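DUF2235 domain-containing protein (Pseudomonas aeruginosa, PDB 4O5P) is a phospholipase effector of the type VI secretion system, thought to hydrolyse membrane phospholipids of target cells with an alpha/beta-hydrolase catalytic domain. Local coordinates at residues C89-R94 with Q404-H409; G142-N147 with G173-M178; L227-Y232 with Y265-L270; D347-R352 with K368-Y373. All blocks are in the same frame, centred on the assembly; numbering follows the deposited sequence.

Contact 1 of 4, residues C89-R94 with Q404-H409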
loop_
_atom_site.group_PDB
_atom_site.type_symbol
_atom_site.label_atom_id
_atom_site.label_comp_id
_atom_site.label_asym_id
_atom_site.label_seq_id
_atom_site.Cartn_x
_atom_site.Cartn_y
_atom_site.Cartn_z
ATOM N N CYS A 89 -3.986 -11.094 -10.757
ATOM C CA CYS A 89 -4.409 -9.694 -10.723
ATOM C C CYS A 89 -4.961 -9.327 -9.341
ATOM O O CYS A 89 -5.728 -10.093 -8.757
ATOM C CB CYS A 89 -5.532 -9.464 -11.752
ATOM S SG CYS A 89 -5.128 -9.914 -13.462
ATOM N N SER A 90 -4.601 -8.147 -8.838
ATOM C CA SER A 90 -5.166 -7.647 -7.582
ATOM C C SER A 90 -6.606 -7.195 -7.778
ATOM O O SER A 90 -7.111 -7.154 -8.905
ATOM C CB SER A 90 -4.358 -6.464 -7.069
ATOM O OG SER A 90 -4.606 -5.286 -7.834
ATOM N N ASN A 91 -7.268 -6.821 -6.688
ATOM C CA ASN A 91 -8.605 -6.272 -6.817
ATOM C C ASN A 91 -8.653 -4.907 -7.501
ATOM O O ASN A 91 -9.641 -4.587 -8.160
ATOM C CB ASN A 91 -9.311 -6.230 -5.472
ATOM C CG ASN A 91 -9.667 -7.599 -4.978
ATOM O OD1 ASN A 91 -9.724 -8.548 -5.759
ATOM N ND2 ASN A 91 -9.914 -7.717 -3.678
ATOM N N VAL A 92 -7.595 -4.111 -7.359
ATOM C CA VAL A 92 -7.519 -2.860 -8.099
ATOM C C VAL A 92 -7.529 -3.137 -9.602
ATOM O O VAL A 92 -8.274 -2.505 -10.355
ATOM C CB VAL A 92 -6.291 -2.025 -7.691
ATOM C CG1 VAL A 92 -6.088 -0.864 -8.642
ATOM C CG2 VAL A 92 -6.462 -1.514 -6.247
ATOM N N ALA A 93 -6.722 -4.098 -10.032
ATOM C CA ALA A 93 -6.632 -4.407 -11.451
ATOM C C ALA A 93 -7.953 -4.989 -11.927
ATOM O O ALA A 93 -8.417 -4.663 -13.018
ATOM C CB ALA A 93 -5.481 -5.353 -11.731
ATOM N N ARG A 94 -8.572 -5.831 -11.100
ATOM C CA ARG A 94 -9.882 -6.388 -11.433
ATOM C C ARG A 94 -10.928 -5.291 -11.635
ATOM O O ARG A 94 -11.661 -5.312 -12.618
ATOM C CB ARG A 94 -10.320 -7.431 -10.389
ATOM C CG ARG A 94 -9.502 -8.720 -10.472
ATOM C CD ARG A 94 -9.689 -9.629 -9.268
ATOM N NE ARG A 94 -8.562 -10.554 -9.171
ATOM C CZ ARG A 94 -8.566 -11.800 -9.646
ATOM N NH1 ARG A 94 -9.656 -12.296 -10.223
ATOM N NH2 ARG A 94 -7.493 -12.563 -9.514
ATOM N N GLN A 404 -11.861 -12.387 -3.159
ATOM C CA GLN A 404 -13.027 -12.189 -4.019
ATOM C C GLN A 404 -14.219 -11.576 -3.296
ATOM O O GLN A 404 -15.104 -11.009 -3.950
ATOM C CB GLN A 404 -13.430 -13.505 -4.710
ATOM C CG GLN A 404 -12.357 -14.058 -5.668
ATOM C CD GLN A 404 -12.188 -13.219 -6.929
ATOM O OE1 GLN A 404 -11.155 -12.566 -7.136
ATOM N NE2 GLN A 404 -13.199 -13.246 -7.789
ATOM N N ILE A 405 -14.259 -11.665 -1.965
ATOM C CA ILE A 405 -15.419 -11.108 -1.248
ATOM C C ILE A 405 -15.280 -9.593 -1.182
ATOM O O ILE A 405 -16.149 -8.836 -1.663
ATOM C CB ILE A 405 -15.578 -11.704 0.192
ATOM C CG1 ILE A 405 -15.589 -13.231 0.156
ATOM C CG2 ILE A 405 -16.844 -11.184 0.864
ATOM C CD1 ILE A 405 -16.752 -13.821 -0.627
ATOM N N ALA A 406 -14.166 -9.149 -0.606
ATOM C CA ALA A 406 -13.847 -7.724 -0.580
ATOM C C ALA A 406 -14.004 -7.109 -1.972
ATOM O O ALA A 406 -14.555 -6.014 -2.112
ATOM C CB ALA A 406 -12.454 -7.502 -0.052
ATOM N N LEU A 407 -13.554 -7.824 -3.001
ATOM C CA LEU A 407 -13.667 -7.323 -4.382
ATOM C C LEU A 407 -15.124 -7.018 -4.716
ATOM O O LEU A 407 -15.473 -5.891 -5.130
ATOM C CB LEU A 407 -13.110 -8.352 -5.371
ATOM C CG LEU A 407 -13.450 -8.170 -6.848
ATOM C CD1 LEU A 407 -12.767 -6.923 -7.403
ATOM C CD2 LEU A 407 -13.020 -9.385 -7.613
ATOM N N GLN A 408 -15.986 -8.000 -4.497
ATOM C CA GLN A 408 -17.390 -7.786 -4.815
ATOM C C GLN A 408 -17.934 -6.640 -3.972
ATOM O O GLN A 408 -18.687 -5.772 -4.466
ATOM C CB GLN A 408 -18.201 -9.071 -4.623
ATOM C CG GLN A 408 -18.014 -10.076 -5.756
ATOM C CD GLN A 408 -19.170 -11.071 -5.874
ATOM O OE1 GLN A 408 -20.158 -10.987 -5.140
ATOM N NE2 GLN A 408 -19.046 -12.022 -6.805
ATOM N N HIS A 409 -17.496 -6.589 -2.720
ATOM C CA HIS A 409 -18.040 -5.584 -1.830
ATOM C C HIS A 409 -17.673 -4.224 -2.417
ATOM O O HIS A 409 -18.533 -3.328 -2.530
ATOM C CB HIS A 409 -17.507 -5.776 -0.404
ATOM C CG HIS A 409 -18.005 -4.766 0.584
ATOM N ND1 HIS A 409 -17.614 -4.769 1.906
ATOM C CD2 HIS A 409 -18.856 -3.718 0.446
ATOM C CE1 HIS A 409 -18.195 -3.763 2.537
ATOM N NE2 HIS A 409 -18.948 -3.106 1.671
HETATM O O HOH W 1 -9.167 -11.390 -5.704
#
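Asn-91 and Leu-407 face each other where the first turn of helix 91-97 meets helix 403-416, their CA atoms 5.7 Å apart. Asn-91 OD1 lies 3.4 Å from Leu-407 CB, so the carbonyl end of the amide packs on Leu-407 while the NH2 end bonds to Ser-403 O. Leu-407 forks over the neighbouring helix: CD1 reaches Arg-94 CB, and CD2 rests 3.7 Å from Arg-94 CD, part of a long aliphatic stem. Ser-90 is the N-cap of helix 91-97, its OG accepting from Ala-93 N, and this start packs on a helix of the alpha/beta-hydrolase-like catalytic domain. The Arg-94 guanidinium grips Cys-89 O side-on through NE (2.9 Å) and NH2 (3.1 Å), which fixes its plane. Gln-404 OE1 sits over one face, toward the rim near NH1 but too poorly angled to bond; NH1 donates to Glu-446 O, and Gln-404 NE2 to Ser-448 O. A water bridges the two amide oxygens, donating to Asn-91 OD1 (2.9 Å) and Gln-404 OE1 (2.7 Å).

Contact 2 of 4, residues G142-N147 with G173-M178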
loop_
_atom_site.group_PDB
_atom_site.type_symbol
_atom_site.label_atom_id
_atom_site.label_comp_id
_atom_site.label_asym_id
_atom_site.label_seq_id
_atom_site.Cartn_x
_atom_site.Cartn_y
_atom_site.Cartn_z
ATOM N N GLY A 142 6.443 6.099 -4.949
ATOM C CA GLY A 142 5.099 6.468 -4.547
ATOM C C GLY A 142 4.772 7.866 -5.051
ATOM O O GLY A 142 3.741 8.076 -5.715
ATOM N N GLU A 143 5.645 8.823 -4.739
ATOM C CA GLU A 143 5.398 10.210 -5.164
ATOM C C GLU A 143 5.216 10.353 -6.674
ATOM O O GLU A 143 4.323 11.070 -7.143
ATOM C CB GLU A 143 6.517 11.139 -4.672
ATOM C CG GLU A 143 6.470 12.537 -5.279
ATOM C CD GLU A 143 7.599 13.436 -4.802
ATOM O OE1 GLU A 143 8.782 13.057 -4.955
ATOM O OE2 GLU A 143 7.310 14.528 -4.273
ATOM N N ASN A 144 6.073 9.681 -7.439
ATOM C CA ASN A 144 5.985 9.723 -8.897
ATOM C C ASN A 144 4.692 9.109 -9.415
ATOM O O ASN A 144 4.152 9.554 -10.436
ATOM C CB ASN A 144 7.170 8.992 -9.533
ATOM C CG ASN A 144 8.490 9.688 -9.288
ATOM O OD1 ASN A 144 8.541 10.889 -8.990
ATOM N ND2 ASN A 144 9.576 8.934 -9.416
ATOM N N ARG A 145 4.209 8.074 -8.730
ATOM C CA ARG A 145 2.917 7.474 -9.097
ATOM C C ARG A 145 1.718 8.405 -8.828
ATOM O O ARG A 145 0.797 8.517 -9.654
ATOM C CB ARG A 145 2.751 6.120 -8.387
ATOM C CG ARG A 145 3.675 5.053 -8.979
ATOM C CD ARG A 145 3.690 3.759 -8.151
ATOM N NE ARG A 145 4.432 2.706 -8.836
ATOM C CZ ARG A 145 5.748 2.724 -9.030
ATOM N NH1 ARG A 145 6.484 3.750 -8.599
ATOM N NH2 ARG A 145 6.335 1.713 -9.652
ATOM N N ILE A 146 1.732 9.066 -7.676
ATOM C CA ILE A 146 0.723 10.087 -7.373
ATOM C C ILE A 146 0.735 11.194 -8.439
ATOM O O ILE A 146 -0.306 11.571 -8.981
ATOM C CB ILE A 146 0.965 10.702 -5.970
ATOM C CG1 ILE A 146 0.837 9.616 -4.896
ATOM C CG2 ILE A 146 -0.051 11.787 -5.669
ATOM C CD1 ILE A 146 1.570 9.954 -3.624
ATOM N N ASN A 147 1.920 11.685 -8.770
ATOM C CA ASN A 147 2.012 12.773 -9.741
ATOM C C ASN A 147 1.619 12.375 -11.166
ATOM O O ASN A 147 0.998 13.165 -11.893
ATOM C CB ASN A 147 3.390 13.454 -9.668
ATOM C CG ASN A 147 3.540 14.306 -8.407
ATOM O OD1 ASN A 147 2.563 14.865 -7.924
ATOM N ND2 ASN A 147 4.758 14.383 -7.857
ATOM N N GLY A 173 8.243 14.226 -18.312
ATOM C CA GLY A 173 8.776 15.513 -17.894
ATOM C C GLY A 173 7.967 16.191 -16.799
ATOM O O GLY A 173 8.515 16.903 -15.951
ATOM N N LEU A 174 6.656 15.986 -16.823
ATOM C CA LEU A 174 5.780 16.618 -15.851
ATOM C C LEU A 174 6.035 15.978 -14.503
ATOM O O LEU A 174 6.270 16.674 -13.513
ATOM C CB LEU A 174 4.308 16.451 -16.260
ATOM C CG LEU A 174 3.869 17.320 -17.436
ATOM C CD1 LEU A 174 2.665 16.712 -18.125
ATOM C CD2 LEU A 174 3.549 18.728 -16.980
ATOM N N VAL A 175 6.021 14.647 -14.493
ATOM C CA VAL A 175 6.291 13.881 -13.281
ATOM C C VAL A 175 7.657 14.271 -12.717
ATOM O O VAL A 175 7.788 14.452 -11.518
ATOM C CB VAL A 175 6.224 12.359 -13.539
ATOM C CG1 VAL A 175 6.728 11.563 -12.315
ATOM C CG2 VAL A 175 4.804 11.948 -13.901
ATOM N N GLU A 176 8.663 14.425 -13.584
ATOM C CA GLU A 176 9.990 14.849 -13.117
ATOM C C GLU A 176 10.000 16.254 -12.509
ATOM O O GLU A 176 10.658 16.489 -11.490
ATOM C CB GLU A 176 10.997 14.807 -14.262
ATOM C CG GLU A 176 11.440 13.414 -14.676
ATOM C CD GLU A 176 12.531 13.474 -15.716
ATOM O OE1 GLU A 176 12.505 14.409 -16.549
ATOM O OE2 GLU A 176 13.421 12.603 -15.694
ATOM N N GLU A 177 9.299 17.183 -13.158
ATOM C CA GLU A 177 9.168 18.566 -12.680
ATOM C C GLU A 177 8.433 18.686 -11.351
ATOM O O GLU A 177 8.710 19.603 -10.571
ATOM C CB GLU A 177 8.438 19.428 -13.721
ATOM C CG GLU A 177 9.238 19.714 -14.987
ATOM C CD GLU A 177 8.423 20.469 -16.034
ATOM O OE1 GLU A 177 7.515 21.244 -15.646
ATOM O OE2 GLU A 177 8.682 20.276 -17.242
HETATM N N MSE A 178 7.475 17.786 -11.102
HETATM C CA MSE A 178 6.687 17.825 -9.860
HETATM C C MSE A 178 7.410 17.154 -8.667
HETATM O O MSE A 178 7.032 17.365 -7.517
HETATM C CB MSE A 178 5.299 17.189 -10.071
HETATM C CG MSE A 178 4.437 17.847 -11.161
HETATM SE SE MSE A 178 3.183 16.625 -12.063
HETATM C CE MSE A 178 1.729 16.693 -10.762
HETATM O O HOH W 2 5.371 16.109 -5.709
HETATM O O HOH W 3 7.166 13.263 -8.979
#
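Asn-147 and Met-178, a selenomethionine in the crystal, lie alongside each other, running opposite ways between helices 142-147 and 173-178. The segment axes come within 9.2 Å and their directions differ by 124°. The Met-178 chain bends at its last torsion (chi3 84°), bringing CE to 3.5 Å from Asn-147 OD1; near its root, Met-178 CB lies 3.6 Å from Asn-147 ND2. A long, flexible unbranched chain suits this place because it can follow the flat amide. Val-175 meets Asn-144 at about a right angle, with its CG1 branch 3.8 Å from Asn-144 CB. Met-178 also packs on Ala-202 and Leu-203 of helix 195-219.

No direct hydrogen bond crosses; two waters do the polar work. Asn-147 ND2 donates to both: one water also donates to Glu-143 OE2 and to Met-178 O (2.8 Å), the other to Asn-144 OD1 and to Val-175 O (2.9 Å). Glu-143 OE2 is also bonded to Thr-180. Asn-147 is thus used unequally: its NH2 group is fully engaged through water, whereas OD1 is buried against a methyl with no hydrogen-bonding partner, a likely energetic cost.

Contact 3 of 4, residues L227-Y232 with Y265-L270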
loop_
_atom_site.group_PDB
_atom_site.type_symbol
_atom_site.label_atom_id
_atom_site.label_comp_id
_atom_site.label_asym_id
_atom_site.label_seq_id
_atom_site.Cartn_x
_atom_site.Cartn_y
_atom_site.Cartn_z
ATOM N N LEU A 227 -18.960 19.988 -18.628
ATOM C CA LEU A 227 -19.622 20.403 -17.399
ATOM C C LEU A 227 -18.810 20.244 -16.122
ATOM O O LEU A 227 -18.796 21.145 -15.276
ATOM C CB LEU A 227 -20.932 19.643 -17.235
ATOM C CG LEU A 227 -22.039 20.028 -18.207
ATOM C CD1 LEU A 227 -23.265 19.183 -17.960
ATOM C CD2 LEU A 227 -22.358 21.506 -18.049
ATOM N N ALA A 228 -18.177 19.087 -15.950
ATOM C CA ALA A 228 -17.508 18.797 -14.685
ATOM C C ALA A 228 -16.544 17.648 -14.822
ATOM O O ALA A 228 -16.474 16.983 -15.865
ATOM C CB ALA A 228 -18.532 18.471 -13.579
HETATM N N MSE A 229 -15.817 17.416 -13.736
HETATM C CA MSE A 229 -14.926 16.285 -13.637
HETATM C C MSE A 229 -15.226 15.513 -12.377
HETATM O O MSE A 229 -15.176 16.059 -11.282
HETATM C CB MSE A 229 -13.485 16.757 -13.645
HETATM C CG MSE A 229 -13.113 17.200 -15.029
HETATM SE SE MSE A 229 -11.307 17.603 -15.357
HETATM C CE MSE A 229 -10.364 16.219 -14.291
ATOM N N ARG A 230 -15.533 14.233 -12.558
ATOM C CA ARG A 230 -15.994 13.373 -11.484
ATOM C C ARG A 230 -15.067 12.170 -11.415
ATOM O O ARG A 230 -14.886 11.471 -12.418
ATOM C CB ARG A 230 -17.422 12.928 -11.777
ATOM C CG ARG A 230 -18.373 14.083 -12.060
ATOM C CD ARG A 230 -18.492 14.973 -10.853
ATOM N NE ARG A 230 -19.358 16.135 -11.069
ATOM C CZ ARG A 230 -19.375 17.197 -10.267
ATOM N NH1 ARG A 230 -18.581 17.241 -9.200
ATOM N NH2 ARG A 230 -20.187 18.212 -10.522
ATOM N N LEU A 231 -14.474 11.938 -10.240
ATOM C CA LEU A 231 -13.395 10.953 -10.105
ATOM C C LEU A 231 -13.816 9.727 -9.294
ATOM O O LEU A 231 -14.504 9.846 -8.291
ATOM C CB LEU A 231 -12.159 11.572 -9.445
ATOM C CG LEU A 231 -11.419 12.709 -10.157
ATOM C CD1 LEU A 231 -10.037 12.887 -9.598
ATOM C CD2 LEU A 231 -11.341 12.462 -11.626
ATOM N N TYR A 232 -13.393 8.555 -9.753
ATOM C CA TYR A 232 -13.589 7.291 -9.057
ATOM C C TYR A 232 -12.191 6.702 -8.932
ATOM O O TYR A 232 -11.508 6.485 -9.942
ATOM C CB TYR A 232 -14.540 6.390 -9.856
ATOM C CG TYR A 232 -15.736 7.182 -10.341
ATOM C CD1 TYR A 232 -15.665 7.920 -11.521
ATOM C CD2 TYR A 232 -16.904 7.246 -9.594
ATOM C CE1 TYR A 232 -16.730 8.676 -11.953
ATOM C CE2 TYR A 232 -17.981 8.010 -10.026
ATOM C CZ TYR A 232 -17.884 8.713 -11.204
ATOM O OH TYR A 232 -18.942 9.475 -11.647
ATOM N N TYR A 265 -14.266 23.577 -5.555
ATOM C CA TYR A 265 -13.103 22.946 -6.123
ATOM C C TYR A 265 -13.229 22.949 -7.639
ATOM O O TYR A 265 -14.240 22.517 -8.203
ATOM C CB TYR A 265 -12.940 21.538 -5.531
ATOM C CG TYR A 265 -12.952 21.578 -4.018
ATOM C CD1 TYR A 265 -14.148 21.508 -3.312
ATOM C CD2 TYR A 265 -11.774 21.719 -3.296
ATOM C CE1 TYR A 265 -14.179 21.568 -1.928
ATOM C CE2 TYR A 265 -11.791 21.773 -1.903
ATOM C CZ TYR A 265 -13.003 21.696 -1.229
ATOM O OH TYR A 265 -13.042 21.751 0.151
ATOM N N ARG A 266 -12.211 23.493 -8.294
ATOM C CA ARG A 266 -12.224 23.606 -9.739
ATOM C C ARG A 266 -10.886 23.223 -10.332
ATOM O O ARG A 266 -9.838 23.445 -9.721
ATOM C CB ARG A 266 -12.654 25.014 -10.180
ATOM C CG ARG A 266 -14.162 25.210 -10.040
ATOM C CD ARG A 266 -14.625 26.624 -10.263
ATOM N NE ARG A 266 -16.037 26.735 -9.905
ATOM C CZ ARG A 266 -17.055 26.562 -10.748
ATOM N NH1 ARG A 266 -16.840 26.271 -12.024
ATOM N NH2 ARG A 266 -18.300 26.683 -10.311
ATOM N N PHE A 267 -10.960 22.627 -11.519
ATOM C CA PHE A 267 -9.823 22.102 -12.247
ATOM C C PHE A 267 -9.946 22.718 -13.633
ATOM O O PHE A 267 -10.782 22.288 -14.448
ATOM C CB PHE A 267 -9.940 20.579 -12.333
ATOM C CG PHE A 267 -8.784 19.904 -13.011
ATOM C CD1 PHE A 267 -8.793 19.696 -14.380
ATOM C CD2 PHE A 267 -7.697 19.440 -12.265
ATOM C CE1 PHE A 267 -7.740 19.050 -15.013
ATOM C CE2 PHE A 267 -6.638 18.793 -12.886
ATOM C CZ PHE A 267 -6.661 18.597 -14.271
ATOM N N ALA A 268 -9.130 23.736 -13.888
ATOM C CA ALA A 268 -9.230 24.514 -15.123
ATOM C C ALA A 268 -10.648 25.088 -15.328
ATOM O O ALA A 268 -11.193 25.072 -16.434
ATOM C CB ALA A 268 -8.793 23.665 -16.314
ATOM N N GLY A 269 -11.240 25.587 -14.245
ATOM C CA GLY A 269 -12.551 26.213 -14.309
ATOM C C GLY A 269 -13.693 25.262 -14.007
ATOM O O GLY A 269 -14.763 25.694 -13.557
ATOM N N LEU A 270 -13.452 23.971 -14.253
ATOM C CA LEU A 270 -14.481 22.942 -14.149
ATOM C C LEU A 270 -14.625 22.447 -12.716
ATOM O O LEU A 270 -13.617 22.144 -12.066
ATOM C CB LEU A 270 -14.106 21.745 -15.024
ATOM C CG LEU A 270 -14.075 21.831 -16.546
ATOM C CD1 LEU A 270 -13.494 20.539 -17.106
ATOM C CD2 LEU A 270 -15.470 22.083 -17.115
#
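Met-229, modelled as selenomethionine, meets Phe-267 and Leu-270 where strand 227-232 runs by the short hairpin at 265-270. Met-229 bends at its last torsion (chi3 38°), which carries CE over one face of the Phe-267 ring, 4.1 Å from its centroid and displaced toward the rim, as a CH-pi contact. The selenium comes in obliquely, 3.4 Å from Phe-267 CD1, a Met-aromatic contact in which a polarisable atom lies beside a ring.

Topologically, strand 225-236 is a parallel strand of the central sheet of the alpha/beta-hydrolase-like domain, and a type I' turn from Phe-267 to Leu-270 leads into its neighbour, strand 270-280. Gly-269 suits that turn because a CB there would collide with the preceding carbonyl oxygen.

Leu-270 packs with both methyls: CD1 lies 4.0 Å from Met-229 CG, and CD2 rests against the backbone carbonyl of Leu-227, 3.9 Å from its O. Leu-153 of helix 139-162 touches both Met-229 and Phe-267, covering this apolar cluster.

No hydrogen bond joins the two segments. Within the hairpin, Phe-267 N donates to Leu-270 O, and Arg-266 NH1 gives a 2.6 Å bond to Gly-269 O, almost in line with the carbonyl bond.

Contact 4 of 4, residues D347-R352 with K368-Y373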
loop_
_atom_site.group_PDB
_atom_site.type_symbol
_atom_site.label_atom_id
_atom_site.label_comp_id
_atom_site.label_asym_id
_atom_site.label_seq_id
_atom_site.Cartn_x
_atom_site.Cartn_y
_atom_site.Cartn_z
ATOM N N ASP A 347 -2.710 2.126 7.819
ATOM C CA ASP A 347 -3.259 3.441 8.102
ATOM C C ASP A 347 -4.777 3.375 8.058
ATOM O O ASP A 347 -5.379 3.271 6.987
ATOM C CB ASP A 347 -2.739 4.506 7.123
ATOM C CG ASP A 347 -1.618 5.340 7.717
ATOM O OD1 ASP A 347 -0.451 4.905 7.621
ATOM O OD2 ASP A 347 -1.893 6.434 8.276
ATOM N N SER A 348 -5.394 3.458 9.226
ATOM C CA SER A 348 -6.844 3.594 9.296
ATOM C C SER A 348 -7.272 4.953 8.714
ATOM O O SER A 348 -6.471 5.877 8.628
ATOM C CB SER A 348 -7.292 3.481 10.750
ATOM O OG SER A 348 -8.690 3.693 10.893
ATOM N N ILE A 349 -8.525 5.074 8.303
ATOM C CA ILE A 349 -9.031 6.373 7.865
ATOM C C ILE A 349 -9.713 7.107 9.018
ATOM O O ILE A 349 -10.344 8.150 8.807
ATOM C CB ILE A 349 -10.028 6.247 6.719
ATOM C CG1 ILE A 349 -11.188 5.331 7.109
ATOM C CG2 ILE A 349 -9.338 5.759 5.447
ATOM C CD1 ILE A 349 -12.390 5.473 6.210
ATOM N N ARG A 350 -9.584 6.551 10.224
ATOM C CA ARG A 350 -10.021 7.222 11.464
ATOM C C ARG A 350 -9.084 8.383 11.810
ATOM O O ARG A 350 -7.869 8.316 11.591
ATOM C CB ARG A 350 -10.062 6.246 12.661
ATOM C CG ARG A 350 -11.093 6.611 13.770
ATOM C CD ARG A 350 -11.139 5.555 14.872
ATOM N NE ARG A 350 -9.956 5.597 15.743
ATOM C CZ ARG A 350 -9.545 4.570 16.476
ATOM N NH1 ARG A 350 -10.197 3.422 16.410
ATOM N NH2 ARG A 350 -8.472 4.677 17.238
ATOM N N ARG A 351 -9.654 9.451 12.350
ATOM C CA ARG A 351 -8.882 10.635 12.699
ATOM C C ARG A 351 -9.710 11.574 13.589
ATOM O O ARG A 351 -10.942 11.477 13.645
ATOM C CB ARG A 351 -8.450 11.367 11.427
ATOM C CG ARG A 351 -9.447 12.412 10.942
ATOM C CD ARG A 351 -10.737 11.834 10.358
ATOM N NE ARG A 351 -11.595 12.921 9.870
ATOM C CZ ARG A 351 -12.464 13.583 10.630
ATOM N NH1 ARG A 351 -12.606 13.257 11.912
ATOM N NH2 ARG A 351 -13.199 14.567 10.118
ATOM N N ARG A 352 -9.032 12.493 14.269
ATOM C CA ARG A 352 -9.726 13.489 15.081
ATOM C C ARG A 352 -10.192 14.673 14.225
ATOM O O ARG A 352 -9.508 15.052 13.266
ATOM C CB ARG A 352 -8.797 13.972 16.193
ATOM C CG ARG A 352 -8.195 12.842 17.021
ATOM C CD ARG A 352 -7.335 13.390 18.153
ATOM N NE ARG A 352 -8.162 14.156 19.085
ATOM C CZ ARG A 352 -7.709 15.095 19.913
ATOM N NH1 ARG A 352 -6.413 15.416 19.932
ATOM N NH2 ARG A 352 -8.565 15.728 20.712
ATOM N N LYS A 368 -17.788 12.118 7.885
ATOM C CA LYS A 368 -19.053 11.807 7.204
ATOM C C LYS A 368 -18.822 11.110 5.857
ATOM O O LYS A 368 -17.834 11.373 5.177
ATOM C CB LYS A 368 -19.896 13.084 6.980
ATOM C CG LYS A 368 -19.224 14.155 6.112
ATOM C CD LYS A 368 -20.135 15.375 5.920
ATOM C CE LYS A 368 -19.446 16.463 5.106
ATOM N NZ LYS A 368 -20.259 17.711 4.982
ATOM N N TRP A 369 -19.712 10.196 5.491
ATOM C CA TRP A 369 -19.662 9.554 4.174
ATOM C C TRP A 369 -18.429 8.678 3.969
ATOM O O TRP A 369 -18.126 8.317 2.827
ATOM C CB TRP A 369 -19.710 10.589 3.037
ATOM C CG TRP A 369 -20.756 11.660 3.188
ATOM C CD1 TRP A 369 -21.940 11.570 3.867
ATOM C CD2 TRP A 369 -20.699 12.989 2.656
ATOM N NE1 TRP A 369 -22.629 12.764 3.772
ATOM C CE2 TRP A 369 -21.888 13.647 3.031
ATOM C CE3 TRP A 369 -19.753 13.687 1.889
ATOM C CZ2 TRP A 369 -22.153 14.978 2.676
ATOM C CZ3 TRP A 369 -20.023 14.998 1.538
ATOM C CH2 TRP A 369 -21.213 15.628 1.930
ATOM N N THR A 370 -17.720 8.344 5.050
ATOM C CA THR A 370 -16.585 7.418 4.956
ATOM C C THR A 370 -16.758 6.253 5.934
ATOM O O THR A 370 -17.198 6.454 7.067
ATOM C CB THR A 370 -15.236 8.136 5.179
ATOM O OG1 THR A 370 -15.115 8.559 6.544
ATOM C CG2 THR A 370 -15.140 9.361 4.270
ATOM N N VAL A 371 -16.416 5.041 5.505
ATOM C CA VAL A 371 -16.705 3.848 6.306
ATOM C C VAL A 371 -15.529 2.882 6.201
ATOM O O VAL A 371 -14.852 2.849 5.180
ATOM C CB VAL A 371 -18.070 3.211 5.870
ATOM C CG1 VAL A 371 -18.050 2.829 4.397
ATOM C CG2 VAL A 371 -18.443 2.022 6.732
ATOM N N GLU A 372 -15.256 2.149 7.278
ATOM C CA GLU A 372 -14.096 1.250 7.365
ATOM C C GLU A 372 -14.597 -0.133 7.808
ATOM O O GLU A 372 -15.232 -0.265 8.859
ATOM C CB GLU A 372 -13.059 1.838 8.351
ATOM C CG GLU A 372 -11.740 1.047 8.547
ATOM C CD GLU A 372 -10.623 1.928 9.100
ATOM O OE1 GLU A 372 -10.555 2.153 10.332
ATOM O OE2 GLU A 372 -9.794 2.416 8.310
ATOM N N TYR A 373 -14.347 -1.157 6.993
ATOM C CA TYR A 373 -14.827 -2.507 7.285
ATOM C C TYR A 373 -13.676 -3.448 7.602
ATOM O O TYR A 373 -12.672 -3.475 6.876
ATOM C CB TYR A 373 -15.600 -3.067 6.096
ATOM C CG TYR A 373 -16.974 -2.479 5.920
ATOM C CD1 TYR A 373 -18.029 -2.861 6.747
ATOM C CD2 TYR A 373 -17.225 -1.554 4.911
ATOM C CE1 TYR A 373 -19.312 -2.323 6.575
ATOM C CE2 TYR A 373 -18.484 -1.024 4.733
ATOM C CZ TYR A 373 -19.518 -1.403 5.571
ATOM O OH TYR A 373 -20.768 -0.864 5.377
HETATM O O HOH W 4 -12.856 9.322 8.113
#
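Glu-372 reaches across to Ser-348 and Ile-349, linking strand 370-375 of the alpha/beta-hydrolase-like central sheet to the break in strand 346-353, where Ser-348 makes an ST turn by accepting from Arg-350 N. The Glu-372 side chain can be followed outward. CB lies 4.2 Å from Ile-349 CG1, at the apolar end of the contact. CG stands anti to the backbone N (chi1 -178°), and the chain continues extended beyond it. CD lies 3.2 Å from Ser-348 OG. OE1 takes a very short 2.5 Å hydrogen bond from Ser-348 OG, and also meets Tyr-366 OH. OE2 accepts from Ile-349 N at 2.9 Å, on the syn side of the carboxylate and 28° out of its plane, with an N-H...O angle of 163°; His-333 ND1 is its further partner. Four bonds therefore hold the buried acid, which should ease the cost of a negative charge here, and glutamate is long enough to span the gap between strands.

Ser-348 suits its place because one small hydroxyl both donates to the acid and closes the turn. Ile-349 adds the aliphatic contacts: CG1 lies 3.4 Å from Glu-372 OE2, while CD1 extends to Thr-370 CB. Thr-370 OG1, bonded to Arg-367 O, also accepts from a water that donates at 2.9 Å to Ile-349 O.

In the fold
From the N terminus, the chain first opens contact 1 at 89-94, which closes only at 404-409, more than 300 residues later. The other three contacts all open and close within that span, one after another. Contact 2 joins two successive helices, 139-162 and 168-178. Contact 3 then sets strand 225-236 against the hairpin leading into strand 270-280, and contact 4 ties strand 346-353 to strand 370-375. Contacts 3 and 4 reach the same central sheet, with centres 24 Å apart. Contacts 1 and 4 touch directly, His-409 packing against Tyr-373, which places helix 403-416 beside the sheet strand of contact 4.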